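Local atomic coordinates of DNA polymerase sliding clamp 3 (Sulfolobus tokodaii, PDB entry 3AIZ), a protein that forms part of a ring around DNA that tethers DNA polymerase and other DNA-processing proteins to their template during replication. Residues 203-208 / 237-242; 137-142 / 227-232; 19-24 / 43-48; 9-14 / 53-58. All blocks are in the same frame, centred on the assembly; numbering follows the deposited sequence.

Interaction 1 (203-208 / 237-242); sequences VNTSKM and ADFYIA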
# COMPACT_ATOMS: atom_id res chain seq x y z
N VAL C 203 21.06 13.21 -13.81
CA VAL C 203 19.71 12.71 -13.58
C VAL C 203 18.65 13.49 -14.35
O VAL C 203 17.72 12.91 -14.91
CB VAL C 203 19.36 12.71 -12.08
CG1 VAL C 203 17.88 12.45 -11.89
CG2 VAL C 203 20.20 11.68 -11.34
N ASN C 204 18.79 14.81 -14.37
CA ASN C 204 17.80 15.68 -15.00
C ASN C 204 17.67 15.50 -16.51
O ASN C 204 16.88 16.20 -17.16
CB ASN C 204 18.07 17.15 -14.66
CG ASN C 204 17.77 17.48 -13.21
OD1 ASN C 204 17.09 16.72 -12.52
ND2 ASN C 204 18.27 18.62 -12.75
N THR C 205 18.43 14.58 -17.08
CA THR C 205 18.35 14.30 -18.51
C THR C 205 17.53 13.05 -18.78
O THR C 205 17.37 12.63 -19.93
CB THR C 205 19.75 14.15 -19.15
OG1 THR C 205 20.38 12.96 -18.66
CG2 THR C 205 20.62 15.35 -18.82
N SER C 206 17.00 12.45 -17.72
CA SER C 206 16.25 11.20 -17.82
C SER C 206 14.98 11.33 -18.66
O SER C 206 14.54 10.36 -19.28
CB SER C 206 15.92 10.67 -16.42
OG SER C 206 15.26 11.65 -15.64
N LYS C 207 14.37 12.51 -18.67
CA LYS C 207 13.15 12.73 -19.44
C LYS C 207 13.40 12.76 -20.94
O LYS C 207 12.53 13.18 -21.71
CB LYS C 207 12.42 14.00 -18.98
CG LYS C 207 11.43 13.76 -17.84
CD LYS C 207 10.71 15.03 -17.43
CE LYS C 207 11.47 15.78 -16.35
NZ LYS C 207 12.84 16.18 -16.79
N MET C 208 14.58 12.31 -21.36
CA MET C 208 14.88 12.15 -22.78
C MET C 208 14.51 10.73 -23.22
O MET C 208 14.68 10.37 -24.39
CB MET C 208 16.36 12.41 -23.06
CG MET C 208 16.76 13.88 -22.97
SD MET C 208 16.03 14.90 -24.27
CE MET C 208 16.55 14.00 -25.73
N ALA C 237 20.73 15.40 -28.98
CA ALA C 237 20.65 16.33 -27.87
C ALA C 237 21.87 16.15 -26.98
O ALA C 237 21.94 15.21 -26.19
CB ALA C 237 19.37 16.10 -27.08
N ASP C 238 22.84 17.05 -27.12
CA ASP C 238 24.09 16.93 -26.37
C ASP C 238 24.03 17.63 -25.02
O ASP C 238 23.57 18.77 -24.91
CB ASP C 238 25.26 17.49 -27.19
CG ASP C 238 25.62 16.61 -28.37
OD1 ASP C 238 25.15 15.45 -28.42
OD2 ASP C 238 26.38 17.07 -29.25
N PHE C 239 24.50 16.94 -23.99
CA PHE C 239 24.61 17.52 -22.66
C PHE C 239 26.05 17.43 -22.16
O PHE C 239 26.55 16.34 -21.87
CB PHE C 239 23.67 16.81 -21.68
CG PHE C 239 22.21 17.00 -21.99
CD1 PHE C 239 21.59 16.23 -22.96
CD2 PHE C 239 21.47 17.95 -21.32
CE1 PHE C 239 20.25 16.41 -23.25
CE2 PHE C 239 20.13 18.14 -21.61
CZ PHE C 239 19.52 17.36 -22.57
N TYR C 240 26.71 18.58 -22.07
CA TYR C 240 28.07 18.63 -21.54
C TYR C 240 28.05 19.03 -20.07
O TYR C 240 27.69 20.16 -19.73
CB TYR C 240 28.92 19.63 -22.34
CG TYR C 240 29.07 19.28 -23.80
CD1 TYR C 240 28.07 19.60 -24.72
CD2 TYR C 240 30.21 18.65 -24.28
CE1 TYR C 240 28.20 19.29 -26.05
CE2 TYR C 240 30.35 18.34 -25.62
CZ TYR C 240 29.34 18.66 -26.50
OH TYR C 240 29.47 18.35 -27.84
N ILE C 241 28.44 18.10 -19.21
CA ILE C 241 28.45 18.36 -17.77
C ILE C 241 29.87 18.49 -17.24
O ILE C 241 30.70 17.60 -17.44
CB ILE C 241 27.70 17.25 -17.01
CG1 ILE C 241 26.32 17.04 -17.61
CG2 ILE C 241 27.60 17.59 -15.53
CD1 ILE C 241 25.52 15.95 -16.94
N ALA C 242 30.14 19.59 -16.55
CA ALA C 242 31.48 19.88 -16.04
C ALA C 242 31.94 18.86 -15.00
O ALA C 242 31.12 18.31 -14.26
CB ALA C 242 31.54 21.29 -15.47

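Interaction 2 (137-142 / 227-232); sequences VTFTDI and LRYNLP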
# COMPACT_ATOMS: atom_id res chain seq x y z
N VAL C 137 16.45 4.05 -23.03
CA VAL C 137 15.55 3.52 -22.02
C VAL C 137 16.33 2.82 -20.91
O VAL C 137 16.09 3.06 -19.73
CB VAL C 137 14.51 2.55 -22.64
CG1 VAL C 137 15.18 1.56 -23.57
CG2 VAL C 137 13.74 1.84 -21.54
N THR C 138 17.27 1.96 -21.30
CA THR C 138 18.10 1.25 -20.33
C THR C 138 18.90 2.23 -19.49
O THR C 138 19.02 2.07 -18.27
CB THR C 138 19.07 0.28 -21.03
OG1 THR C 138 18.33 -0.65 -21.83
CG2 THR C 138 19.88 -0.48 -20.00
N PHE C 139 19.46 3.24 -20.14
CA PHE C 139 20.30 4.22 -19.46
C PHE C 139 19.51 5.11 -18.52
O PHE C 139 19.89 5.30 -17.36
CB PHE C 139 21.07 5.07 -20.47
CG PHE C 139 21.91 6.15 -19.84
CD1 PHE C 139 23.08 5.83 -19.18
CD2 PHE C 139 21.52 7.48 -19.91
CE1 PHE C 139 23.85 6.82 -18.59
CE2 PHE C 139 22.29 8.47 -19.33
CZ PHE C 139 23.45 8.14 -18.67
N THR C 140 18.40 5.66 -19.02
CA THR C 140 17.56 6.55 -18.22
C THR C 140 17.00 5.84 -16.98
O THR C 140 16.98 6.41 -15.89
CB THR C 140 16.42 7.16 -19.05
OG1 THR C 140 15.69 6.13 -19.71
CG2 THR C 140 16.98 8.12 -20.09
N ASP C 141 16.55 4.60 -17.16
CA ASP C 141 16.10 3.79 -16.03
C ASP C 141 17.14 3.80 -14.92
O ASP C 141 16.83 4.11 -13.77
CB ASP C 141 15.83 2.35 -16.47
CG ASP C 141 14.48 2.18 -17.15
OD1 ASP C 141 13.60 3.03 -16.94
OD2 ASP C 141 14.31 1.18 -17.89
N ILE C 142 18.37 3.47 -15.27
CA ILE C 142 19.47 3.45 -14.32
C ILE C 142 19.69 4.83 -13.71
O ILE C 142 19.99 4.96 -12.52
CB ILE C 142 20.77 2.96 -14.98
CG1 ILE C 142 20.61 1.52 -15.45
CG2 ILE C 142 21.95 3.10 -14.02
CD1 ILE C 142 21.85 0.94 -16.09
N LEU C 227 26.80 13.52 -22.74
CA LEU C 227 25.68 12.64 -22.99
C LEU C 227 24.97 13.07 -24.27
O LEU C 227 24.34 14.13 -24.31
CB LEU C 227 24.69 12.67 -21.82
CG LEU C 227 25.20 12.19 -20.46
CD1 LEU C 227 24.16 12.44 -19.38
CD2 LEU C 227 25.58 10.72 -20.52
N ARG C 228 25.10 12.27 -25.31
CA ARG C 228 24.41 12.55 -26.56
C ARG C 228 23.21 11.64 -26.72
O ARG C 228 23.36 10.46 -27.03
CB ARG C 228 25.35 12.39 -27.76
CG ARG C 228 24.60 12.18 -29.07
CD ARG C 228 25.51 12.31 -30.28
NE ARG C 228 26.01 13.68 -30.43
CZ ARG C 228 26.54 14.15 -31.55
NH1 ARG C 228 26.65 13.37 -32.62
NH2 ARG C 228 26.96 15.41 -31.61
N TYR C 229 22.03 12.20 -26.51
CA TYR C 229 20.80 11.46 -26.73
C TYR C 229 20.42 11.54 -28.20
O TYR C 229 19.93 12.57 -28.67
CB TYR C 229 19.67 11.99 -25.86
CG TYR C 229 19.84 11.68 -24.39
CD1 TYR C 229 20.44 12.58 -23.52
CD2 TYR C 229 19.39 10.47 -23.87
CE1 TYR C 229 20.59 12.30 -22.18
CE2 TYR C 229 19.54 10.18 -22.52
CZ TYR C 229 20.13 11.09 -21.69
OH TYR C 229 20.28 10.80 -20.35
N ASN C 230 20.68 10.46 -28.94
CA ASN C 230 20.38 10.41 -30.36
C ASN C 230 18.90 10.61 -30.66
O ASN C 230 18.04 10.11 -29.93
CB ASN C 230 20.87 9.09 -30.97
CG ASN C 230 22.38 8.94 -30.91
OD1 ASN C 230 22.89 7.86 -30.62
ND2 ASN C 230 23.09 10.03 -31.18
N LEU C 231 18.62 11.34 -31.73
CA LEU C 231 17.25 11.58 -32.16
C LEU C 231 17.05 11.06 -33.58
O LEU C 231 18.02 10.93 -34.33
CB LEU C 231 16.93 13.07 -32.11
CG LEU C 231 16.94 13.72 -30.72
CD1 LEU C 231 16.85 15.23 -30.84
CD2 LEU C 231 15.80 13.18 -29.87
N PRO C 232 15.80 10.74 -33.94
CA PRO C 232 15.48 10.27 -35.29
C PRO C 232 16.00 11.22 -36.36
O PRO C 232 16.17 12.42 -36.11
CB PRO C 232 13.95 10.26 -35.29
CG PRO C 232 13.58 10.04 -33.87
CD PRO C 232 14.62 10.76 -33.06

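Interaction 3 (19-24 / 43-48); sequences EEFIDE and RVTFID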
# COMPACT_ATOMS: atom_id res chain seq x y z
N GLU C 19 13.73 22.20 -19.20
CA GLU C 19 13.21 22.95 -18.06
C GLU C 19 14.07 22.75 -16.82
O GLU C 19 14.18 23.64 -15.98
CB GLU C 19 11.77 22.53 -17.75
CG GLU C 19 10.72 23.19 -18.62
CD GLU C 19 9.31 22.79 -18.22
OE1 GLU C 19 9.09 21.60 -17.91
OE2 GLU C 19 8.42 23.67 -18.21
N GLU C 20 14.69 21.58 -16.72
CA GLU C 20 15.53 21.24 -15.58
C GLU C 20 16.80 22.08 -15.55
O GLU C 20 17.43 22.23 -14.51
CB GLU C 20 15.89 19.76 -15.61
CG GLU C 20 14.70 18.81 -15.67
CD GLU C 20 13.97 18.70 -14.34
OE1 GLU C 20 14.44 19.30 -13.35
OE2 GLU C 20 12.94 18.00 -14.29
N PHE C 21 17.17 22.64 -16.70
CA PHE C 21 18.44 23.36 -16.82
C PHE C 21 18.29 24.86 -17.04
O PHE C 21 18.99 25.65 -16.41
CB PHE C 21 19.28 22.75 -17.95
CG PHE C 21 19.62 21.31 -17.74
CD1 PHE C 21 18.79 20.30 -18.20
CD2 PHE C 21 20.78 20.95 -17.05
CE1 PHE C 21 19.11 18.97 -18.00
CE2 PHE C 21 21.10 19.62 -16.85
CZ PHE C 21 20.26 18.63 -17.32
N ILE C 22 17.38 25.26 -17.93
CA ILE C 22 17.26 26.66 -18.30
C ILE C 22 15.82 27.18 -18.27
O ILE C 22 14.87 26.40 -18.35
CB ILE C 22 17.87 26.92 -19.69
CG1 ILE C 22 17.18 26.05 -20.74
CG2 ILE C 22 19.36 26.64 -19.67
CD1 ILE C 22 17.84 26.13 -22.10
N ASP C 23 15.68 28.50 -18.15
CA ASP C 23 14.37 29.14 -18.09
C ASP C 23 13.89 29.59 -19.46
O ASP C 23 12.74 29.37 -19.83
CB ASP C 23 14.41 30.33 -17.13
CG ASP C 23 14.59 29.92 -15.68
OD1 ASP C 23 14.32 28.74 -15.36
OD2 ASP C 23 15.01 30.77 -14.87
N GLU C 24 14.78 30.24 -20.21
CA GLU C 24 14.46 30.71 -21.55
C GLU C 24 15.28 29.96 -22.58
O GLU C 24 16.49 29.76 -22.40
CB GLU C 24 14.70 32.21 -21.66
CG GLU C 24 14.63 32.77 -23.08
CD GLU C 24 15.95 32.66 -23.84
OE1 GLU C 24 17.01 32.85 -23.21
OE2 GLU C 24 15.92 32.40 -25.06
N ARG C 43 26.45 27.22 -15.10
CA ARG C 43 27.39 27.06 -16.20
C ARG C 43 28.06 25.69 -16.17
O ARG C 43 29.04 25.45 -16.88
CB ARG C 43 28.43 28.17 -16.20
CG ARG C 43 27.82 29.57 -16.23
CD ARG C 43 28.87 30.63 -16.52
NE ARG C 43 29.53 30.40 -17.80
CZ ARG C 43 29.01 30.71 -18.98
NH1 ARG C 43 27.80 31.26 -19.05
NH2 ARG C 43 29.68 30.46 -20.09
N VAL C 44 27.52 24.79 -15.36
CA VAL C 44 28.03 23.43 -15.28
C VAL C 44 27.60 22.62 -16.50
O VAL C 44 28.37 21.80 -17.01
CB VAL C 44 27.53 22.71 -14.00
CG1 VAL C 44 27.82 21.22 -14.07
CG2 VAL C 44 28.16 23.33 -12.76
N THR C 45 26.39 22.86 -16.97
CA THR C 45 25.84 22.11 -18.10
C THR C 45 25.66 22.97 -19.34
O THR C 45 25.02 24.02 -19.29
CB THR C 45 24.49 21.46 -17.75
OG1 THR C 45 24.65 20.62 -16.60
CG2 THR C 45 23.99 20.63 -18.91
N PHE C 46 26.23 22.53 -20.45
CA PHE C 46 26.02 23.17 -21.74
C PHE C 46 25.24 22.24 -22.64
O PHE C 46 25.60 21.07 -22.80
CB PHE C 46 27.35 23.55 -22.39
CG PHE C 46 27.22 23.96 -23.83
CD1 PHE C 46 27.54 23.08 -24.85
CD2 PHE C 46 26.76 25.22 -24.16
CE1 PHE C 46 27.42 23.45 -26.17
CE2 PHE C 46 26.64 25.60 -25.48
CZ PHE C 46 26.97 24.72 -26.49
N ILE C 47 24.18 22.75 -23.25
CA ILE C 47 23.28 21.93 -24.04
C ILE C 47 23.29 22.32 -25.51
O ILE C 47 23.07 23.48 -25.86
CB ILE C 47 21.84 22.02 -23.50
CG1 ILE C 47 21.82 21.74 -22.00
CG2 ILE C 47 20.93 21.05 -24.25
CD1 ILE C 47 20.46 21.85 -21.36
N ASP C 48 23.56 21.34 -26.37
CA ASP C 48 23.60 21.58 -27.81
C ASP C 48 22.69 20.59 -28.54
O ASP C 48 23.01 19.41 -28.67
CB ASP C 48 25.03 21.46 -28.33
CG ASP C 48 25.15 21.81 -29.79
OD1 ASP C 48 24.45 22.75 -30.23
OD2 ASP C 48 25.93 21.15 -30.50

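Interaction 4 (9-14 / 53-58); sequences DAFSYI and AGYFEE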
# COMPACT_ATOMS: atom_id res chain seq x y z
N ASP C 9 4.21 13.99 -28.89
CA ASP C 9 4.27 13.52 -27.51
C ASP C 9 5.72 13.39 -27.05
O ASP C 9 6.10 13.91 -26.00
CB ASP C 9 3.56 12.18 -27.36
CG ASP C 9 3.47 11.73 -25.91
OD1 ASP C 9 3.25 12.59 -25.03
OD2 ASP C 9 3.60 10.51 -25.66
N ALA C 10 6.53 12.70 -27.85
CA ALA C 10 7.95 12.55 -27.55
C ALA C 10 8.65 13.89 -27.70
O ALA C 10 9.45 14.29 -26.86
CB ALA C 10 8.57 11.51 -28.47
N PHE C 11 8.33 14.59 -28.79
CA PHE C 11 8.92 15.89 -29.08
C PHE C 11 8.84 16.84 -27.89
O PHE C 11 9.77 17.61 -27.65
CB PHE C 11 8.22 16.51 -30.30
CG PHE C 11 8.80 17.83 -30.72
CD1 PHE C 11 9.86 17.89 -31.60
CD2 PHE C 11 8.26 19.02 -30.24
CE1 PHE C 11 10.39 19.10 -31.99
CE2 PHE C 11 8.78 20.24 -30.63
CZ PHE C 11 9.85 20.28 -31.51
N SER C 12 7.74 16.78 -27.15
CA SER C 12 7.54 17.69 -26.03
C SER C 12 8.52 17.43 -24.89
O SER C 12 8.92 18.36 -24.18
CB SER C 12 6.10 17.60 -25.51
OG SER C 12 5.83 16.32 -24.97
N TYR C 13 8.91 16.17 -24.72
CA TYR C 13 9.80 15.79 -23.62
C TYR C 13 11.21 16.36 -23.78
O TYR C 13 11.95 16.48 -22.80
CB TYR C 13 9.84 14.27 -23.46
CG TYR C 13 8.69 13.72 -22.64
CD1 TYR C 13 7.52 13.31 -23.25
CD2 TYR C 13 8.78 13.63 -21.26
CE1 TYR C 13 6.47 12.81 -22.51
CE2 TYR C 13 7.74 13.13 -20.51
CZ TYR C 13 6.58 12.73 -21.13
OH TYR C 13 5.54 12.23 -20.39
N ILE C 14 11.58 16.71 -25.00
CA ILE C 14 12.86 17.37 -25.25
C ILE C 14 12.91 18.69 -24.49
O ILE C 14 13.95 19.07 -23.95
CB ILE C 14 13.08 17.65 -26.75
CG1 ILE C 14 13.05 16.35 -27.55
CG2 ILE C 14 14.39 18.38 -26.97
CD1 ILE C 14 13.25 16.55 -29.04
N ALA C 53 15.83 18.92 -40.44
CA ALA C 53 14.58 19.11 -41.16
C ALA C 53 13.84 17.78 -41.35
O ALA C 53 12.62 17.72 -41.26
CB ALA C 53 14.83 19.77 -42.50
N GLY C 54 14.60 16.72 -41.59
CA GLY C 54 14.03 15.41 -41.84
C GLY C 54 13.25 14.86 -40.66
O GLY C 54 12.37 14.01 -40.83
N TYR C 55 13.56 15.34 -39.46
CA TYR C 55 12.86 14.92 -38.26
C TYR C 55 11.38 15.29 -38.35
O TYR C 55 10.52 14.57 -37.84
CB TYR C 55 13.49 15.58 -37.02
CG TYR C 55 12.78 15.27 -35.72
CD1 TYR C 55 13.19 14.20 -34.93
CD2 TYR C 55 11.72 16.04 -35.28
CE1 TYR C 55 12.55 13.92 -33.74
CE2 TYR C 55 11.07 15.76 -34.09
CZ TYR C 55 11.49 14.70 -33.32
OH TYR C 55 10.86 14.42 -32.14
N PHE C 56 11.10 16.41 -39.01
CA PHE C 56 9.74 16.89 -39.15
C PHE C 56 9.09 16.33 -40.41
O PHE C 56 9.78 15.99 -41.37
CB PHE C 56 9.73 18.42 -39.22
CG PHE C 56 10.49 19.08 -38.10
CD1 PHE C 56 9.92 19.22 -36.85
CD2 PHE C 56 11.76 19.57 -38.31
CE1 PHE C 56 10.61 19.83 -35.82
CE2 PHE C 56 12.46 20.18 -37.29
CZ PHE C 56 11.89 20.31 -36.04
N GLU C 57 7.77 16.24 -40.40
CA GLU C 57 7.03 15.85 -41.59
C GLU C 57 7.03 17.00 -42.59
O GLU C 57 7.12 16.78 -43.80
CB GLU C 57 5.59 15.46 -41.24
CG GLU C 57 4.76 15.03 -42.43
CD GLU C 57 3.30 14.83 -42.08
OE1 GLU C 57 2.93 15.07 -40.91
OE2 GLU C 57 2.51 14.45 -42.98
N GLU C 58 6.93 18.22 -42.07
CA GLU C 58 6.98 19.42 -42.90
C GLU C 58 7.95 20.42 -42.29
O GLU C 58 7.87 20.73 -41.10
CB GLU C 58 5.59 20.04 -43.04
CG GLU C 58 4.58 19.16 -43.76
CD GLU C 58 3.21 19.81 -43.86
OE1 GLU C 58 3.07 20.98 -43.43
OE2 GLU C 58 2.28 19.16 -44.38

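Interaction 1 (203-208 / 237-242)
Phe239 presents one ring face to the methyl group of Thr205, and this CH-pi contact is the centre of the join between the turn at 203-208 and strand 235-241. Thr205 CG2 sits 3.9 Å from the centroid of the Phe239 ring and only 19° off its normal. It is displaced to the rim, so that its closest ring atom is Phe239 CD2, 3.7 Å from Thr205 CG2. The two side chains approach from opposite directions. With chi1 at 68°, Thr205 holds its methyl anti to the carbonyl carbon and over the ring, while the buried OG1 is turned aside to hydrogen-bond to Val202 O. Met208 supplies the second patch: bends at chi2 and chi3 fold its chain so that CE comes to 3.8 Å from Ala237 CB. Further back along the same side chain, Met208 CG meets Phe239 CE1 obliquely at 4.3 Å. The backbone that carries Thr205 is a type I beta turn from Val203 to Ser206. Its Val203 O accepts two bonds, one from Ser206 N and one from Ser206 OG, the latter 2.9 Å from the oxygen. Thr17 of helix 8-18 adds to the cover over Met208 and Phe239. A layer of helices and connecting turns lying on one side of a curved antiparallel sheet, as here, characterises the PCNA fold.

Interaction 2 (137-142 / 227-232)
The Phe139 ring receives the hydroxyl of Tyr229 at its edge, in plane, with Tyr229 OH 3.2 Å from Phe139 CE2. Leu227 CD2 reaches the same ring obliquely, 3.8 Å from Phe139 CZ. The Tyr229 ring is in turn met obliquely by two groups of the helix: Phe139 CE2 stands 4.1 Å from Tyr229 CZ, and Thr140 CG2 touches Tyr229 CE2. Within the pair of segments, then, neither ring is stacked on the other. The side chain of Phe139 crosses those of Tyr229 and Leu227 at about a right angle and offers both of them the same side of its rim, around CE2. Phe139 can do this because its CG stands trans to the backbone N (chi1 177°). Tyr229 starts out pointing neither at the helix nor away from it, and it is the far end of the ring that closes the distance. Its hydroxyl makes a hydrogen bond with Thr205 OG1, which fixes the polar end of an otherwise apolar group. Thr140 is similarly divided: OG1 bonds back to Thr136 O in the preceding helical turn, and the methyl is left to pack on Tyr229. Val215 and Ile217 of the adjoining strand 214-220 also touch Phe139, so the phenylalanine is bedded on two neighbouring strands. The local axes of helix 137-142 and strand 227-231 pass 11.4 Å apart, their directions 138° from one another. This is helix-on-sheet packing through a mixed aromatic and aliphatic layer, one instance of the PCNA architecture in which helices line the inner side of the antiparallel sheets.

Interaction 3 (19-24 / 43-48)
Phe21 and Ile47 make the main apolar contact, their side chains crossing at about a right angle. The Ile47 side chain is extended (chi2 178°), which carries its terminal CD1 to 3.7 Å from Phe21 CB. From there Ile47 CD1 lies across the start of the ring, 3.8 Å from Phe21 CG, and meets it obliquely. A second apolar contact involves Thr45, two residues earlier on the same face of the strand. Its methyl CG2 comes from the same side of the ring plane but farther out, at the CD2-CE2 bond, 3.7 Å from Phe21 CE2, and is likewise oblique. Thr45 CB and OG1 also abut this CD2-CE2 side, so the threonine meets the ring with its whole branch. Among the surrounding elements, the connection that follows helix 8-18 leans on strand 45-52, which is hydrogen-bonded between strands 33-39 and 235-241, and is tied to the turn at 203-208 by a salt bridge from Glu20 OE2 to Lys207 NZ. Ile47 continues the apolar layer to Phe239 on strand 235-241, Thr45 touches Tyr201 of helix 199-203, and Phe21 itself reaches Asn204 and Thr205 in the turn beyond that helix.

Interaction 4 (9-14 / 53-58)
Phe11 and Tyr55 meet because each carries its CG trans to its own backbone nitrogen, with chi1 of -178° and 177°, which swings each ring out from its backbone toward the other segment. In the PCNA fold this places helix 8-18 against the short 3-10 turn that leads from strand 45-52 to strand 58-60. The closest approach is between Phe11 CD1 and Tyr55 CE2, at 3.5 Å. Tyr55 comes to the edge of the Phe11 ring, near its plane, whereas Phe11 CD1 reaches the Tyr55 ring obliquely. The end of the tyrosine runs on past the ring to the root of the side chain, where Tyr55 OH is 3.8 Å from Phe11 CB. Phe56 meets the same CD1-CE1 side of the ring, obliquely, its CE1 standing 3.9 Å from Phe11 CE1. Neighbours in sequence, Tyr55 and Phe56 are also turned against each other: Phe56 CD1 lies at the edge of the Tyr55 ring, in its plane, and Tyr55 CD2 is over one face of the Phe56 ring, offset to the rim. On the sheet, Ile51 of strand 45-52 touches Phe11, Ile14 and Phe56, while Val5 of strand 2-5 supports Phe11 and Phe56. Pro232, in the other half of the chain, packs on Tyr55. The helix that bears Phe11 has a side-chain bond of its own, from Ser12 OG to Asp9 O at 2.6 Å, the hydroxyl tilted 33° from the carbonyl plane.

How the interactions relate
From the N terminus, interaction 4 closes the first long loop, bringing the turn after strand 45-52 back to helix 8-18. Interaction 3 is nested inside it, joining the connection beyond that helix to the same strand. In the second half of the chain, interactions 2 and 1 cross: 137-142 pairs with 227-232, and 203-208, lying between them, pairs with 237-242. The halves meet where strands 45-52 and 235-241 are neighbours, with Tyr240 N to Phe46 O and Asp238 N to Asp48 O probably hydrogen-bonded, so interactions 1, 2 and 3 share one continuous antiparallel sheet. Interaction 4 touches interactions 1 and 2 by packing alone, helix 8-18 against Lys207, Met208 and Leu231, and Tyr55 against Pro232.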